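Local coordinates for putative thioesterase yhdA (Lactococcus lactis subsp. lactis, PDB 3GEK), which probably hydrolyses acyl-CoA thioesters, perhaps 1,4-dihydroxy-2-naphthoyl-CoA, as a hotdog-fold member of the PaaI thioesterase family, at residues K104-W109 with V127-P132; N82-K87 with E118-Q123; Q13-E18 with K29-M34. The protein carries 7 engineered substitutions. All coordinates share one frame; numbering follows the deposited sequence.

Contact 1: K104-W109 with V127-P132; sequences KRNHVW and VNALVP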
ATOM      1  N   LYS A 104     -15.408   6.461  12.217  1.00 53.71           N
ATOM      2  CA  LYS A 104     -15.927   7.793  12.503  1.00 54.19           C
ATOM      3  C   LYS A 104     -15.245   8.848  11.630  1.00 54.31           C
ATOM      4  O   LYS A 104     -15.890   9.800  11.183  1.00 54.21           O
ATOM      5  CB  LYS A 104     -15.753   8.126  13.989  1.00 54.39           C
ATOM      6  CG  LYS A 104     -16.874   8.977  14.589  1.00 55.42           C
ATOM      7  CD  LYS A 104     -17.998   8.120  15.189  1.00 56.76           C
ATOM      8  CE  LYS A 104     -19.080   7.757  14.164  1.00 57.30           C
ATOM      9  NZ  LYS A 104     -20.044   8.877  13.939  1.00 57.34           N
ATOM     10  N   ARG A 105     -13.951   8.642  11.370  1.00 54.48           N
ATOM     11  CA  ARG A 105     -13.103   9.587  10.634  0.50 54.56           C
ATOM     12  C   ARG A 105     -12.607   9.065   9.276  1.00 54.52           C
ATOM     13  O   ARG A 105     -12.180   9.847   8.418  1.00 54.55           O
ATOM     14  CB  ARG A 105     -11.901   9.979  11.501  0.50 54.70           C
ATOM     15  CG  ARG A 105     -11.121   8.790  12.058  0.50 55.08           C
ATOM     16  CD  ARG A 105     -10.481   9.117  13.400  0.50 56.18           C
ATOM     17  NE  ARG A 105     -10.311   7.920  14.222  0.50 56.40           N
ATOM     18  CZ  ARG A 105     -11.197   7.481  15.113  0.50 56.41           C
ATOM     19  NH1 ARG A 105     -12.335   8.134  15.316  0.50 56.56           N
ATOM     20  NH2 ARG A 105     -10.944   6.379  15.807  0.50 56.32           N
ATOM     21  N   ASN A 106     -12.631   7.740   9.103  1.00 54.05           N
ATOM     22  CA  ASN A 106     -12.158   7.093   7.872  1.00 53.25           C
ATOM     23  C   ASN A 106     -13.123   6.052   7.299  1.00 52.28           C
ATOM     24  O   ASN A 106     -13.744   5.303   8.049  1.00 52.38           O
ATOM     25  CB  ASN A 106     -10.806   6.411   8.110  1.00 53.84           C
ATOM     26  CG  ASN A 106      -9.662   7.401   8.289  1.00 55.64           C
ATOM     27  OD1 ASN A 106      -8.677   7.101   8.969  1.00 58.30           O
ATOM     28  ND2 ASN A 106      -9.778   8.575   7.674  1.00 56.45           N
ATOM     29  N   HIS A 107     -13.238   6.009   5.973  1.00 50.83           N
ATOM     30  CA  HIS A 107     -13.832   4.862   5.283  1.00 49.63           C
ATOM     31  C   HIS A 107     -12.722   4.091   4.589  1.00 48.96           C
ATOM     32  O   HIS A 107     -11.858   4.693   3.953  1.00 48.99           O
ATOM     33  CB  HIS A 107     -14.876   5.285   4.243  1.00 49.28           C
ATOM     34  CG  HIS A 107     -16.219   5.623   4.818  1.00 48.80           C
ATOM     35  ND1 HIS A 107     -17.187   6.283   4.094  1.00 47.63           N
ATOM     36  CD2 HIS A 107     -16.751   5.406   6.046  1.00 48.03           C
ATOM     37  CE1 HIS A 107     -18.260   6.451   4.845  1.00 47.44           C
ATOM     38  NE2 HIS A 107     -18.020   5.931   6.036  1.00 46.75           N
ATOM     39  N   VAL A 108     -12.737   2.766   4.717  1.00 48.07           N
ATOM     40  CA  VAL A 108     -11.777   1.924   3.999  1.00 47.43           C
ATOM     41  C   VAL A 108     -12.531   1.038   3.020  1.00 47.27           C
ATOM     42  O   VAL A 108     -13.320   0.177   3.429  1.00 47.59           O
ATOM     43  CB  VAL A 108     -10.914   1.060   4.950  1.00 47.16           C
ATOM     44  CG1 VAL A 108      -9.840   0.317   4.175  1.00 46.16           C
ATOM     45  CG2 VAL A 108     -10.282   1.920   6.046  1.00 47.08           C
ATOM     46  N   TRP A 109     -12.299   1.270   1.730  1.00 46.74           N
ATOM     47  CA  TRP A 109     -12.969   0.520   0.659  1.00 46.30           C
ATOM     48  C   TRP A 109     -12.049  -0.507   0.032  1.00 46.60           C
ATOM     49  O   TRP A 109     -10.884  -0.215  -0.261  1.00 46.84           O
ATOM     50  CB  TRP A 109     -13.456   1.459  -0.448  1.00 45.35           C
ATOM     51  CG  TRP A 109     -14.622   2.301  -0.076  1.00 44.99           C
ATOM     52  CD1 TRP A 109     -14.593   3.585   0.381  1.00 44.34           C
ATOM     53  CD2 TRP A 109     -16.005   1.927  -0.137  1.00 43.87           C
ATOM     54  NE1 TRP A 109     -15.873   4.037   0.605  1.00 43.90           N
ATOM     55  CE2 TRP A 109     -16.758   3.037   0.298  1.00 43.85           C
ATOM     56  CE3 TRP A 109     -16.680   0.761  -0.525  1.00 43.40           C
ATOM     57  CZ2 TRP A 109     -18.157   3.016   0.370  1.00 43.72           C
ATOM     58  CZ3 TRP A 109     -18.073   0.742  -0.458  1.00 43.94           C
ATOM     59  CH2 TRP A 109     -18.793   1.866  -0.016  1.00 44.00           C
ATOM     60  N   VAL A 127      -8.518   4.529   1.220  1.00 47.75           N
ATOM     61  CA  VAL A 127      -8.894   5.106   2.501  1.00 48.31           C
ATOM     62  C   VAL A 127      -9.340   6.552   2.269  1.00 48.63           C
ATOM     63  O   VAL A 127      -8.584   7.353   1.718  1.00 48.55           O
ATOM     64  CB  VAL A 127      -7.727   5.075   3.531  1.00 48.29           C
ATOM     65  CG1 VAL A 127      -8.177   5.627   4.869  1.00 47.68           C
ATOM     66  CG2 VAL A 127      -7.170   3.665   3.681  1.00 48.11           C
ATOM     67  N   ASN A 128     -10.571   6.862   2.669  1.00 48.78           N
ATOM     68  CA  ASN A 128     -11.096   8.218   2.606  1.00 49.13           C
ATOM     69  C   ASN A 128     -11.069   8.879   3.987  1.00 49.93           C
ATOM     70  O   ASN A 128     -11.345   8.234   5.001  1.00 49.84           O
ATOM     71  CB  ASN A 128     -12.538   8.217   2.076  1.00 48.91           C
ATOM     72  CG  ASN A 128     -12.634   7.915   0.580  1.00 48.62           C
ATOM     73  OD1 ASN A 128     -11.706   8.173  -0.194  1.00 48.28           O
ATOM     74  ND2 ASN A 128     -13.778   7.381   0.165  1.00 46.89           N
ATOM     75  N   ALA A 129     -10.738  10.166   4.023  1.00 50.66           N
ATOM     76  CA  ALA A 129     -10.909  10.962   5.233  1.00 51.50           C
ATOM     77  C   ALA A 129     -12.309  11.550   5.231  1.00 51.84           C
ATOM     78  O   ALA A 129     -12.800  11.999   4.192  1.00 51.81           O
ATOM     79  CB  ALA A 129      -9.860  12.069   5.318  1.00 51.56           C
ATOM     80  N   LEU A 130     -12.954  11.524   6.393  1.00 52.50           N
ATOM     81  CA  LEU A 130     -14.322  12.014   6.541  1.00 53.31           C
ATOM     82  C   LEU A 130     -14.332  13.394   7.193  1.00 53.74           C
ATOM     83  O   LEU A 130     -13.931  13.541   8.351  1.00 53.86           O
ATOM     84  CB  LEU A 130     -15.149  11.022   7.367  1.00 53.46           C
ATOM     85  CG  LEU A 130     -15.953   9.892   6.705  1.00 53.25           C
ATOM     86  CD1 LEU A 130     -15.350   9.358   5.409  1.00 53.10           C
ATOM     87  CD2 LEU A 130     -16.191   8.765   7.703  1.00 53.26           C
ATOM     88  N   VAL A 131     -14.784  14.397   6.442  1.00 54.26           N
ATOM     89  CA  VAL A 131     -14.783  15.791   6.910  1.00 54.72           C
ATOM     90  C   VAL A 131     -16.187  16.262   7.306  1.00 54.97           C
ATOM     91  O   VAL A 131     -17.115  16.148   6.506  1.00 55.06           O
ATOM     92  CB  VAL A 131     -14.192  16.751   5.837  1.00 54.67           C
ATOM     93  CG1 VAL A 131     -14.283  18.207   6.288  1.00 55.21           C
ATOM     94  CG2 VAL A 131     -12.747  16.387   5.524  1.00 54.95           C
ATOM     95  N   PRO A 132     -16.346  16.785   8.546  1.00 55.27           N
ATOM     96  CA  PRO A 132     -17.577  17.394   9.060  1.00 55.39           C
ATOM     97  C   PRO A 132     -18.410  18.119   7.999  1.00 55.59           C
ATOM     98  O   PRO A 132     -17.866  18.889   7.201  1.00 55.75           O
ATOM     99  CB  PRO A 132     -17.059  18.406  10.087  1.00 55.41           C
ATOM    100  CG  PRO A 132     -15.704  17.895  10.506  1.00 55.55           C
ATOM    101  CD  PRO A 132     -15.295  16.775   9.580  1.00 55.30           C
TER

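Contact 2: N82-K87 with E118-Q123; sequences NHLNPK and ETLISQ. Engineered in segment 82-87: P86 (natural residue Ser).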
ATOM      1  N   ASN A  82      -2.762  -2.897  -6.941  1.00 51.11           N
ATOM      2  CA  ASN A  82      -1.981  -3.929  -7.589  1.00 50.86           C
ATOM      3  C   ASN A  82      -2.645  -4.212  -8.929  1.00 50.61           C
ATOM      4  O   ASN A  82      -3.824  -4.565  -8.968  1.00 50.55           O
ATOM      5  CB  ASN A  82      -1.939  -5.191  -6.727  1.00 50.85           C
ATOM      6  CG  ASN A  82      -1.093  -5.016  -5.481  1.00 51.27           C
ATOM      7  OD1 ASN A  82       0.137  -5.022  -5.549  1.00 51.32           O
ATOM      8  ND2 ASN A  82      -1.750  -4.853  -4.333  1.00 50.01           N
ATOM      9  N   HIS A  83      -1.901  -4.014 -10.015  1.00 50.24           N
ATOM     10  CA  HIS A  83      -2.385  -4.296 -11.362  1.00 49.99           C
ATOM     11  C   HIS A  83      -2.042  -5.735 -11.700  1.00 49.91           C
ATOM     12  O   HIS A  83      -0.869  -6.072 -11.875  1.00 49.94           O
ATOM     13  CB  HIS A  83      -1.762  -3.342 -12.387  1.00 49.94           C
ATOM     14  CG  HIS A  83      -2.029  -1.893 -12.112  1.00 49.54           C
ATOM     15  ND1 HIS A  83      -3.303  -1.376 -12.010  1.00 48.72           N
ATOM     16  CD2 HIS A  83      -1.185  -0.851 -11.935  1.00 49.60           C
ATOM     17  CE1 HIS A  83      -3.232  -0.081 -11.766  1.00 48.76           C
ATOM     18  NE2 HIS A  83      -1.958   0.263 -11.717  1.00 48.90           N
ATOM     19  N   LEU A  84      -3.072  -6.576 -11.774  1.00 49.80           N
ATOM     20  CA  LEU A  84      -2.900  -8.025 -11.920  1.00 49.66           C
ATOM     21  C   LEU A  84      -2.835  -8.505 -13.366  1.00 49.39           C
ATOM     22  O   LEU A  84      -1.968  -9.301 -13.724  1.00 49.38           O
ATOM     23  CB  LEU A  84      -4.022  -8.780 -11.190  1.00 49.70           C
ATOM     24  CG  LEU A  84      -4.133  -8.763  -9.656  1.00 49.87           C
ATOM     25  CD1 LEU A  84      -2.837  -8.345  -8.959  1.00 49.55           C
ATOM     26  CD2 LEU A  84      -5.269  -7.878  -9.231  1.00 50.97           C
ATOM     27  N   ASN A  85      -3.768  -8.026 -14.184  1.00 49.08           N
ATOM     28  CA  ASN A  85      -3.918  -8.482 -15.563  1.00 48.99           C
ATOM     29  C   ASN A  85      -4.075  -7.308 -16.520  1.00 48.67           C
ATOM     30  O   ASN A  85      -4.723  -6.316 -16.179  1.00 49.11           O
ATOM     31  CB  ASN A  85      -5.127  -9.413 -15.683  1.00 49.01           C
ATOM     32  CG  ASN A  85      -4.932 -10.730 -14.948  1.00 49.38           C
ATOM     33  OD1 ASN A  85      -5.585 -10.991 -13.933  1.00 49.39           O
ATOM     34  ND2 ASN A  85      -4.027 -11.566 -15.455  1.00 48.48           N
ATOM     35  N   PRO A  86      -3.490  -7.415 -17.723  1.00 48.40           N
ATOM     36  CA  PRO A  86      -3.629  -6.329 -18.688  1.00 47.84           C
ATOM     37  C   PRO A  86      -5.027  -6.282 -19.310  1.00 47.28           C
ATOM     38  O   PRO A  86      -5.630  -7.325 -19.608  1.00 46.83           O
ATOM     39  CB  PRO A  86      -2.581  -6.673 -19.751  1.00 47.97           C
ATOM     40  CG  PRO A  86      -2.472  -8.151 -19.703  1.00 47.98           C
ATOM     41  CD  PRO A  86      -2.678  -8.527 -18.260  1.00 48.36           C
ATOM     42  N   LYS A  87      -5.523  -5.065 -19.494  1.00 46.53           N
ATOM     43  CA  LYS A  87      -6.794  -4.829 -20.158  1.00 46.01           C
ATOM     44  C   LYS A  87      -6.548  -4.020 -21.427  1.00 45.57           C
ATOM     45  O   LYS A  87      -6.044  -2.896 -21.366  1.00 45.15           O
ATOM     46  CB  LYS A  87      -7.759  -4.102 -19.209  1.00 45.94           C
ATOM     47  CG  LYS A  87      -9.037  -3.530 -19.845  1.00 45.75           C
ATOM     48  CD  LYS A  87      -9.903  -4.584 -20.516  1.00 44.77           C
ATOM     49  CE  LYS A  87     -11.207  -3.972 -21.010  1.00 44.29           C
ATOM     50  NZ  LYS A  87     -11.806  -4.752 -22.133  1.00 42.49           N
ATOM     51  N   GLU A 118     -15.416 -10.616 -16.129  1.00 49.25           N
ATOM     52  CA  GLU A 118     -15.198 -10.748 -14.681  1.00 49.16           C
ATOM     53  C   GLU A 118     -13.774 -11.155 -14.281  1.00 48.76           C
ATOM     54  O   GLU A 118     -13.529 -11.513 -13.127  1.00 48.68           O
ATOM     55  CB  GLU A 118     -16.249 -11.658 -14.010  1.00 49.43           C
ATOM     56  CG  GLU A 118     -17.714 -11.253 -14.240  1.00 50.33           C
ATOM     57  CD  GLU A 118     -18.050  -9.845 -13.747  1.00 51.64           C
ATOM     58  OE1 GLU A 118     -17.287  -9.284 -12.934  1.00 50.89           O
ATOM     59  OE2 GLU A 118     -19.092  -9.301 -14.179  1.00 52.40           O
ATOM     60  N   THR A 119     -12.839 -11.078 -15.227  1.00 48.29           N
ATOM     61  CA  THR A 119     -11.419 -11.264 -14.923  1.00 47.95           C
ATOM     62  C   THR A 119     -10.894 -10.065 -14.115  1.00 47.76           C
ATOM     63  O   THR A 119     -11.099  -8.912 -14.501  1.00 47.30           O
ATOM     64  CB  THR A 119     -10.584 -11.445 -16.210  1.00 48.07           C
ATOM     65  OG1 THR A 119     -11.151 -12.491 -17.012  1.00 47.84           O
ATOM     66  CG2 THR A 119      -9.135 -11.793 -15.880  1.00 48.09           C
ATOM     67  N   LEU A 120     -10.231 -10.347 -12.994  1.00 47.57           N
ATOM     68  CA  LEU A 120      -9.683  -9.300 -12.133  1.00 47.68           C
ATOM     69  C   LEU A 120      -8.514  -8.594 -12.818  1.00 47.42           C
ATOM     70  O   LEU A 120      -7.513  -9.218 -13.165  1.00 47.40           O
ATOM     71  CB  LEU A 120      -9.259  -9.869 -10.771  1.00 47.77           C
ATOM     72  CG  LEU A 120      -8.915  -8.893  -9.631  1.00 48.01           C
ATOM     73  CD1 LEU A 120     -10.098  -8.003  -9.268  1.00 47.60           C
ATOM     74  CD2 LEU A 120      -8.441  -9.656  -8.395  1.00 47.99           C
ATOM     75  N   ILE A 121      -8.667  -7.288 -13.019  1.00 47.23           N
ATOM     76  CA  ILE A 121      -7.675  -6.477 -13.704  1.00 47.11           C
ATOM     77  C   ILE A 121      -6.791  -5.787 -12.670  1.00 47.36           C
ATOM     78  O   ILE A 121      -5.567  -5.859 -12.752  1.00 47.48           O
ATOM     79  CB  ILE A 121      -8.350  -5.453 -14.666  1.00 46.91           C
ATOM     80  CG1 ILE A 121      -9.152  -6.171 -15.765  1.00 46.89           C
ATOM     81  CG2 ILE A 121      -7.338  -4.486 -15.267  1.00 47.38           C
ATOM     82  CD1 ILE A 121      -8.359  -7.158 -16.626  1.00 46.31           C
ATOM     83  N   SER A 122      -7.421  -5.135 -11.695  1.00 47.59           N
ATOM     84  CA  SER A 122      -6.717  -4.442 -10.622  1.00 47.85           C
ATOM     85  C   SER A 122      -7.464  -4.564  -9.299  1.00 47.95           C
ATOM     86  O   SER A 122      -8.687  -4.468  -9.255  1.00 47.76           O
ATOM     87  CB  SER A 122      -6.522  -2.962 -10.970  1.00 47.84           C
ATOM     88  OG  SER A 122      -5.827  -2.814 -12.200  1.00 49.10           O
ATOM     89  N   GLN A 123      -6.715  -4.801  -8.230  1.00 48.59           N
ATOM     90  CA  GLN A 123      -7.248  -4.800  -6.872  1.00 49.01           C
ATOM     91  C   GLN A 123      -6.755  -3.520  -6.200  1.00 48.96           C
ATOM     92  O   GLN A 123      -5.563  -3.207  -6.238  1.00 48.54           O
ATOM     93  CB  GLN A 123      -6.753  -6.031  -6.115  1.00 49.34           C
ATOM     94  CG  GLN A 123      -7.045  -6.022  -4.614  1.00 51.72           C
ATOM     95  CD  GLN A 123      -8.311  -6.774  -4.241  1.00 54.72           C
ATOM     96  OE1 GLN A 123      -9.005  -7.329  -5.099  1.00 56.91           O
ATOM     97  NE2 GLN A 123      -8.607  -6.814  -2.948  1.00 55.77           N
TER

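Contact 3: Q13-E18 with K29-M34; sequences QVFTDE and KFSSKM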
ATOM      1  N   GLN A  13     -23.959   2.981  -8.532  1.00 48.41           N
ATOM      2  CA  GLN A  13     -24.933   2.720  -7.467  1.00 49.54           C
ATOM      3  C   GLN A  13     -24.249   2.230  -6.199  1.00 49.87           C
ATOM      4  O   GLN A  13     -23.342   1.399  -6.249  1.00 49.79           O
ATOM      5  CB  GLN A  13     -26.043   1.752  -7.915  1.00 49.40           C
ATOM      6  CG  GLN A  13     -25.570   0.442  -8.532  1.00 50.24           C
ATOM      7  CD  GLN A  13     -26.666  -0.286  -9.308  1.00 50.69           C
ATOM      8  OE1 GLN A  13     -27.477   0.332 -10.005  1.00 51.99           O
ATOM      9  NE2 GLN A  13     -26.686  -1.612  -9.194  1.00 51.82           N
ATOM     10  N   VAL A  14     -24.686   2.778  -5.068  1.00 50.61           N
ATOM     11  CA  VAL A  14     -24.233   2.364  -3.742  1.00 51.38           C
ATOM     12  C   VAL A  14     -25.420   1.713  -3.020  1.00 51.93           C
ATOM     13  O   VAL A  14     -26.554   2.196  -3.117  1.00 51.78           O
ATOM     14  CB  VAL A  14     -23.641   3.564  -2.949  1.00 51.37           C
ATOM     15  CG1 VAL A  14     -24.686   4.641  -2.719  1.00 51.74           C
ATOM     16  CG2 VAL A  14     -23.026   3.112  -1.632  1.00 51.62           C
ATOM     17  N   PHE A  15     -25.164   0.607  -2.324  1.00 52.70           N
ATOM     18  CA  PHE A  15     -26.245  -0.218  -1.767  1.00 53.78           C
ATOM     19  C   PHE A  15     -25.800  -1.080  -0.589  1.00 54.48           C
ATOM     20  O   PHE A  15     -24.610  -1.313  -0.394  1.00 54.35           O
ATOM     21  CB  PHE A  15     -26.860  -1.112  -2.858  1.00 53.45           C
ATOM     22  CG  PHE A  15     -25.868  -2.039  -3.523  1.00 53.68           C
ATOM     23  CD1 PHE A  15     -25.080  -1.594  -4.583  1.00 52.81           C
ATOM     24  CD2 PHE A  15     -25.724  -3.356  -3.090  1.00 53.42           C
ATOM     25  CE1 PHE A  15     -24.162  -2.443  -5.198  1.00 52.64           C
ATOM     26  CE2 PHE A  15     -24.809  -4.212  -3.697  1.00 53.02           C
ATOM     27  CZ  PHE A  15     -24.025  -3.753  -4.754  1.00 52.78           C
ATOM     28  N   THR A  16     -26.774  -1.544   0.189  1.00 55.71           N
ATOM     29  CA  THR A  16     -26.533  -2.528   1.240  1.00 56.89           C
ATOM     30  C   THR A  16     -27.165  -3.853   0.834  1.00 57.82           C
ATOM     31  O   THR A  16     -28.109  -3.879   0.039  1.00 57.97           O
ATOM     32  CB  THR A  16     -27.123  -2.090   2.598  1.00 56.77           C
ATOM     33  OG1 THR A  16     -28.532  -1.870   2.467  1.00 56.97           O
ATOM     34  CG2 THR A  16     -26.468  -0.816   3.087  1.00 56.83           C
ATOM     35  N   ASP A  17     -26.644  -4.950   1.377  1.00 59.09           N
ATOM     36  CA  ASP A  17     -27.255  -6.264   1.175  1.00 60.23           C
ATOM     37  C   ASP A  17     -28.538  -6.356   1.989  1.00 60.81           C
ATOM     38  O   ASP A  17     -28.665  -5.704   3.031  1.00 61.04           O
ATOM     39  CB  ASP A  17     -26.295  -7.383   1.587  1.00 60.42           C
ATOM     40  CG  ASP A  17     -24.921  -7.240   0.953  1.00 61.27           C
ATOM     41  OD1 ASP A  17     -24.797  -7.432  -0.277  1.00 62.52           O
ATOM     42  OD2 ASP A  17     -23.961  -6.935   1.690  1.00 62.24           O
ATOM     43  N   GLU A  18     -29.486  -7.162   1.511  1.00 61.54           N
ATOM     44  CA  GLU A  18     -30.733  -7.410   2.236  1.00 62.18           C
ATOM     45  C   GLU A  18     -30.489  -8.121   3.567  1.00 62.42           C
ATOM     46  O   GLU A  18     -31.294  -8.009   4.490  1.00 62.50           O
ATOM     47  CB  GLU A  18     -31.713  -8.221   1.381  1.00 62.39           C
ATOM     48  CG  GLU A  18     -32.528  -7.397   0.377  1.00 63.16           C
ATOM     49  CD  GLU A  18     -31.786  -7.116  -0.925  1.00 63.69           C
ATOM     50  OE1 GLU A  18     -30.569  -7.383  -1.005  1.00 64.27           O
ATOM     51  OE2 GLU A  18     -32.431  -6.625  -1.879  1.00 64.12           O
ATOM     52  N   LYS A  29     -21.789  -1.591  -0.167  1.00 50.32           N
ATOM     53  CA  LYS A  29     -21.121  -1.902  -1.416  1.00 49.78           C
ATOM     54  C   LYS A  29     -21.439  -0.821  -2.442  1.00 49.25           C
ATOM     55  O   LYS A  29     -22.437  -0.111  -2.305  1.00 48.74           O
ATOM     56  CB  LYS A  29     -21.586  -3.257  -1.947  1.00 49.83           C
ATOM     57  CG  LYS A  29     -21.108  -4.457  -1.148  1.00 50.92           C
ATOM     58  CD  LYS A  29     -21.843  -5.718  -1.588  1.00 52.38           C
ATOM     59  CE  LYS A  29     -21.288  -6.952  -0.894  1.00 53.59           C
ATOM     60  NZ  LYS A  29     -22.100  -8.162  -1.213  1.00 54.09           N
ATOM     61  N   PHE A  30     -20.578  -0.695  -3.452  1.00 48.39           N
ATOM     62  CA  PHE A  30     -20.913   0.063  -4.658  1.00 47.85           C
ATOM     63  C   PHE A  30     -20.575  -0.695  -5.939  1.00 47.62           C
ATOM     64  O   PHE A  30     -19.754  -1.612  -5.935  1.00 47.37           O
ATOM     65  CB  PHE A  30     -20.307   1.478  -4.659  1.00 47.63           C
ATOM     66  CG  PHE A  30     -18.835   1.531  -4.975  1.00 47.42           C
ATOM     67  CD1 PHE A  30     -18.385   1.518  -6.295  1.00 47.54           C
ATOM     68  CD2 PHE A  30     -17.900   1.631  -3.955  1.00 46.94           C
ATOM     69  CE1 PHE A  30     -17.026   1.574  -6.587  1.00 47.97           C
ATOM     70  CE2 PHE A  30     -16.539   1.707  -4.241  1.00 48.00           C
ATOM     71  CZ  PHE A  30     -16.103   1.676  -5.559  1.00 47.35           C
ATOM     72  N   SER A  31     -21.249  -0.299  -7.015  1.00 47.42           N
ATOM     73  CA  SER A  31     -21.049  -0.819  -8.359  1.00 47.46           C
ATOM     74  C   SER A  31     -20.900   0.350  -9.331  1.00 46.97           C
ATOM     75  O   SER A  31     -21.444   1.435  -9.098  1.00 46.76           O
ATOM     76  CB  SER A  31     -22.267  -1.639  -8.783  1.00 47.76           C
ATOM     77  OG  SER A  31     -22.043  -3.019  -8.613  1.00 49.80           O
ATOM     78  N   SER A  32     -20.184   0.112 -10.429  1.00 46.44           N
ATOM     79  CA  SER A  32     -20.061   1.081 -11.515  1.00 45.98           C
ATOM     80  C   SER A  32     -19.361   0.471 -12.718  1.00 45.83           C
ATOM     81  O   SER A  32     -18.784  -0.612 -12.638  1.00 45.69           O
ATOM     82  CB  SER A  32     -19.307   2.338 -11.067  1.00 45.90           C
ATOM     83  OG  SER A  32     -17.941   2.059 -10.826  1.00 46.37           O
ATOM     84  N   LYS A  33     -19.427   1.181 -13.836  1.00 45.69           N
ATOM     85  CA  LYS A  33     -18.717   0.801 -15.042  1.00 45.90           C
ATOM     86  C   LYS A  33     -17.952   2.016 -15.538  1.00 45.93           C
ATOM     87  O   LYS A  33     -18.337   3.158 -15.259  1.00 45.93           O
ATOM     88  CB  LYS A  33     -19.689   0.309 -16.123  1.00 45.70           C
ATOM     89  CG  LYS A  33     -20.487  -0.926 -15.736  1.00 45.79           C
ATOM     90  CD  LYS A  33     -21.209  -1.533 -16.923  1.00 46.52           C
ATOM     91  CE  LYS A  33     -22.119  -2.684 -16.492  1.00 47.02           C
ATOM     92  NZ  LYS A  33     -23.292  -2.205 -15.702  1.00 46.97           N
HETATM   93  N   MSE A  34     -16.861   1.769 -16.249  1.00 45.84           N
HETATM   94  CA  MSE A  34     -16.164   2.829 -16.957  1.00 46.62           C
HETATM   95  C   MSE A  34     -16.020   2.449 -18.425  1.00 45.39           C
HETATM   96  O   MSE A  34     -15.373   1.455 -18.752  1.00 45.31           O
HETATM   97  CB  MSE A  34     -14.798   3.108 -16.330  1.00 46.28           C
HETATM   98  CG  MSE A  34     -14.004   4.182 -17.062  1.00 47.08           C
HETATM   99 SE   MSE A  34     -12.443   4.754 -16.060  1.00 51.33          SE
HETATM  100  CE  MSE A  34     -11.306   3.185 -16.373  1.00 48.83           C
TER

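Contact 1: K104-W109 with V127-P132
N106 and H107 meet the carbonyl oxygen of N128 in the antiparallel hairpin of strands 106-115 and 120-131, part of the curved hotdog sheet that wraps helix 49-68. N106 ND2 and H107 N both donate hydrogen bonds to N128 O, each 3.1 Å long, from opposite faces of the carbonyl plane. The asparagine bond is bent, 135° at the hydrogen. Asparagine suits the place: with CG beside the backbone N (chi1 -71°), its short amide supplies an N-H to the facing strand. In return N128 N binds H107 O at 2.8 Å, and at the open end of the hairpin, away from its turn, L130 N donates to R105 O at 2.7 Å. An alanine at N106 would probably leave N128 O with H107 N as its one donor here and open a gap beside V127 CG1, which the amide carbon now touches. On the helix side of the sheet, L130 suits its place because its branched apolar end can lie over the H107 ring: CD1 sits 3.9 Å from the ring centroid in a CH-pi contact. Both imidazole nitrogens are bound beyond the hairpin, ND1 to S64 OG and NE2 to N102 OD1, which fixes the ring's rotation. S64 OG is bonded by W109 NE1 and N128 ND2 as well. The N128 amide is inclined 62° to the indole plane, with ND2 3.9 Å from W109 CD1.

Contact 2: N82-K87 with E118-Q123
A classic beta bulge puts I121 and S122 of strand 120-131 both opposite I113, and across from the bulge the end of strand 73-83 turns away through H83, L84 and N85. The I121 carbonyl oxygen takes two consecutive backbone N-H groups of that turn: L84 N at 2.8 Å from I121 O, and N85 N at 3.2 Å from I121 O, the longer bond being the straighter at 170°. One step back, N82 and Q123 form a regular antiparallel hydrogen-bonded pair. Between that pair and the doubly bonded I121 O, H83 and S122 form the non-hydrogen-bonded pair, and their side chains bond instead, H83 ND1 to S122 OG at 2.9 Å, the hydroxyl lying at the ring edge, in its plane, in an almost straight line (176°). A small hydroxyl residue suits this spot, reaching the imidazole from a short side chain. These strands belong to the hotdog sheet, which N82 continues into the fourth subunit by pairing with a strand there; H83 NE2 makes a weak hydrogen bond to E57 OE1 of that neighbouring subunit. L84 CD2 lies 3.7 Å from L120 CD2 and 3.9 Å from Q123 CB, and L84 and L120 also pack against the second subunit. I121 CG2, anti to its backbone N, comes 3.3 Å from N85 O. Only the first methylene of K87, CB, meets I121; beyond it the chain leads away, and NZ forms a salt bridge with E116.

Contact 3: Q13-E18 with K29-M34
The carbonyl oxygen of K29 is approached by two neighbouring groups of the facing strand: F15 N donates a hydrogen bond to K29 O at 2.8 Å, and the CA-H of V14 makes a weaker contact with K29 O at 3.4 Å. K29 N answers by binding F15 O, and one pair further along Q13 and S31 exchange the same two backbone bonds, S31 N reaching Q13 O at 2.8 Å. Between these hydrogen-bonded pairs stands V14 opposite F30, where the backbones come close enough for the CA-H of F30 to face Q13 O. The ladder is an antiparallel hairpin whose long connection runs from D17 to the start of strand 28-35; that strand is also paired on its other side with strand 92-102, so the hairpin adds strand 12-16 to the hotdog sheet. Side chains divide between the two faces. V14 and F30 lie on the face that packs on helix 49-68, V14 against A66 and F30 against T59 and A63, apolar groups suited to the side that wraps the helix. On the other face Q13, F15, K29 and S31 line up. F15 CG takes the crowded position between backbone N and carbonyl carbon (chi1 58°), with the ring beside K29, whose CB lies 4.0 Å from the ring centroid in a CH-pi contact, over the face and offset toward the rim. A long, flexible lysine can lie against the phenyl and still reach the acid: extended beyond CG, it touches F15 CE2 with CD at 3.9 Å, and NZ forms a salt bridge with D17 OD1 at 2.9 Å. The ammonium meets that oxygen on its syn side, 20° out of the carboxylate plane.

All three contacts belong to one sheet. Contacts 1 and 2 share strand 120-131 near its two ends, their centres 26 Å apart on opposite sides of the chain's centre. Contact 3 lies 18 Å from contact 1 between centres, yet they touch: W109 CZ3 is 3.6 Å from F30 CD2, the rings meeting edge-to-face. Contacts 2 and 3, with centres 19 Å apart, come no nearer than about 7 Å between atoms. Across the assembly, V127 and V108 of contact 1 pack on N82 and L84 of the second subunit, the contact 2 residues of another copy. Hotdog thioesterases usually place their active sites at subunit interfaces, so this packing may bear on the active site, though no catalytic role is established for these residues.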